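Local coordinates for 2-hydroxyisobutyryl-CoA mutase large subunit (Aquincola tertiaricarbonis, PDB 4R3U), which catalyses, together with its small cobalamin-binding subunit, the B12-dependent interconversion of 2-hydroxyisobutyryl-CoA and (S)-3-hydroxybutyryl-CoA, at the interface of chains A and B. Sequence-based numbering; all coordinates share one arbitrary frame. Chains: chain A/B, 2-hydroxyisobutyryl-CoA mutase large subunit.

The interface of chains A and B. Residues chain A 120-121, 398, 401, 405; chain B 478, 483.
B:Phe483 lays its ring flat on the side-chain amide of A:Gln401, the two planes 9° apart. The amide nitrogen sits over the ring nearer the rim, with A:Gln401 NE2 3.4 Å from B:Phe483 CE1. The two side chains run antiparallel, the glutamine from helix 390-405 of chain A and the phenylalanine from a loop of chain B. The A:Gln401 chain runs extended beyond CG (chi2 155°), which carries its amide out under the ring.

Beside the amide lies the guanidinium of A:Arg398. Its plane is inclined to the ring. One face receives not the ring but the benzylic carbon of B:Phe483 over its centre, with A:Arg398 CZ 3.6 Å from B:Phe483 CB. A bend at chi2 (-66°) turns the arginine chain, and its CD packs on B:Ile478 CG2 at 3.7 Å.

Hydrogen bonds within chain A tie the amide and the guanidinium to each other and to A:Gln120. The backbone oxygen A:Gln120 O accepts from A:Arg398 NH1 at 2.9 Å and also from A:Gln401 NE2. Both bonds are close to straight and lie in the carbonyl plane. A:Arg398 NH1 also reaches A:Gln401 OE1 at 2.8 Å, while NH2 holds the side-chain oxygen of A:Gln120 by a more bent bond. The arginine's bond to A:Gln120 O lies in the guanidinium plane; these other two are tilted from it. An alanine in place of A:Arg398 would probably leave B:Phe483 CB without the guanidinium face beneath it and A:Gln401 OE1 without this partner, fixing the amide less firmly.

The carboxylate of A:Glu405 meets the ring at its edge, with OE2 3.3 Å from B:Phe483 CE2 and the planes steeply inclined.

The patch belongs to the two-fold interface between the large subunits, and a twin exists with the chains exchanged. It seats an aromatic side chain of one subunit on a bonded polar surface of the other. It is likely to contribute to pairing the two substrate-binding subunits in the heterotetramer.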
ATOM      1  N   GLN A 120      -8.134 -18.571   5.929  1.00 20.40           N
ATOM      2  CA  GLN A 120      -7.822 -17.139   5.862  1.00 19.69           C
ATOM      3  C   GLN A 120      -8.237 -16.453   4.552  1.00 23.61           C
ATOM      4  O   GLN A 120      -8.137 -15.230   4.450  1.00 24.77           O
ATOM      5  CB  GLN A 120      -6.356 -16.845   6.209  1.00 19.57           C
ATOM      6  CG  GLN A 120      -5.935 -17.209   7.641  1.00 17.40           C
ATOM      7  CD  GLN A 120      -6.935 -16.940   8.748  1.00 25.16           C
ATOM      8  OE1 GLN A 120      -7.608 -15.921   8.822  1.00 24.70           O
ATOM      9  NE2 GLN A 120      -7.040 -17.857   9.641  1.00 25.76           N
ATOM     10  N   GLY A 121      -8.717 -17.221   3.576  1.00 20.84           N
ATOM     11  CA  GLY A 121      -9.254 -16.670   2.338  1.00 20.56           C
ATOM     12  C   GLY A 121      -8.478 -16.933   1.065  1.00 23.27           C
ATOM     13  O   GLY A 121      -8.791 -16.321   0.039  1.00 23.64           O
ATOM     14  N   ARG A 398      -4.745 -10.417   3.725  1.00 17.18           N
ATOM     15  CA  ARG A 398      -5.546  -9.232   4.042  1.00 16.41           C
ATOM     16  C   ARG A 398      -5.233  -8.086   3.084  1.00 18.34           C
ATOM     17  O   ARG A 398      -6.139  -7.333   2.699  1.00 17.49           O
ATOM     18  CB  ARG A 398      -5.380  -8.802   5.515  1.00 14.11           C
ATOM     19  CG  ARG A 398      -5.887  -9.793   6.563  1.00 16.74           C
ATOM     20  CD  ARG A 398      -7.389 -10.014   6.573  1.00 22.08           C
ATOM     21  NE  ARG A 398      -7.740 -11.098   7.485  1.00 26.00           N
ATOM     22  CZ  ARG A 398      -7.969 -12.360   7.116  1.00 36.55           C
ATOM     23  NH1 ARG A 398      -7.902 -12.711   5.840  1.00 17.32           N
ATOM     24  NH2 ARG A 398      -8.270 -13.277   8.024  1.00 21.90           N
ATOM     25  N   GLN A 401      -7.092  -8.879  -0.183  1.00 17.06           N
ATOM     26  CA  GLN A 401      -8.525  -8.721   0.144  1.00 16.22           C
ATOM     27  C   GLN A 401      -8.946  -7.259   0.288  1.00 20.82           C
ATOM     28  O   GLN A 401     -10.049  -6.951  -0.096  1.00 22.04           O
ATOM     29  CB  GLN A 401      -8.882  -9.530   1.387  1.00 15.59           C
ATOM     30  CG  GLN A 401      -8.666 -11.039   1.165  1.00 13.97           C
ATOM     31  CD  GLN A 401      -8.419 -11.800   2.448  1.00 30.00           C
ATOM     32  OE1 GLN A 401      -8.215 -11.230   3.537  1.00 30.23           O
ATOM     33  NE2 GLN A 401      -8.412 -13.111   2.348  1.00 17.06           N
ATOM     34  N   GLU A 405     -11.501  -5.818  -2.320  1.00 22.75           N
ATOM     35  CA  GLU A 405     -12.810  -5.431  -1.807  1.00 21.79           C
ATOM     36  C   GLU A 405     -12.985  -3.979  -1.378  1.00 23.67           C
ATOM     37  O   GLU A 405     -14.108  -3.492  -1.424  1.00 24.52           O
ATOM     38  CB  GLU A 405     -13.258  -6.391  -0.694  1.00 22.66           C
ATOM     39  CG  GLU A 405     -13.152  -7.861  -1.067  1.00 24.78           C
ATOM     40  CD  GLU A 405     -13.921  -8.827  -0.191  1.00 39.76           C
ATOM     41  OE1 GLU A 405     -15.094  -8.541   0.144  1.00 33.15           O
ATOM     42  OE2 GLU A 405     -13.354  -9.892   0.138  1.00 39.05           O
TER
ATOM     43  N   ILE B 478     -13.091  -5.191   5.727  1.00 22.81           N
ATOM     44  CA  ILE B 478     -12.244  -6.290   6.185  1.00 22.98           C
ATOM     45  C   ILE B 478     -12.031  -6.169   7.720  1.00 28.90           C
ATOM     46  O   ILE B 478     -11.705  -5.085   8.226  1.00 28.39           O
ATOM     47  CB  ILE B 478     -10.899  -6.391   5.370  1.00 23.27           C
ATOM     48  CG1 ILE B 478     -11.072  -6.352   3.816  1.00 22.85           C
ATOM     49  CG2 ILE B 478     -10.040  -7.555   5.801  1.00 21.22           C
ATOM     50  CD1 ILE B 478     -11.998  -7.396   3.130  1.00 21.93           C
ATOM     51  N   PHE B 483     -13.960 -11.563   6.634  1.00 28.54           N
ATOM     52  CA  PHE B 483     -12.798 -12.222   7.235  1.00 26.83           C
ATOM     53  C   PHE B 483     -12.702 -11.897   8.718  1.00 28.52           C
ATOM     54  O   PHE B 483     -11.608 -11.651   9.233  1.00 29.57           O
ATOM     55  CB  PHE B 483     -11.498 -11.919   6.442  1.00 26.28           C
ATOM     56  CG  PHE B 483     -11.572 -12.263   4.969  1.00 26.32           C
ATOM     57  CD1 PHE B 483     -11.396 -13.564   4.533  1.00 27.99           C
ATOM     58  CD2 PHE B 483     -11.860 -11.285   4.024  1.00 27.08           C
ATOM     59  CE1 PHE B 483     -11.567 -13.894   3.187  1.00 29.35           C
ATOM     60  CE2 PHE B 483     -12.037 -11.619   2.672  1.00 28.72           C
ATOM     61  CZ  PHE B 483     -11.889 -12.918   2.264  1.00 27.72           C
TER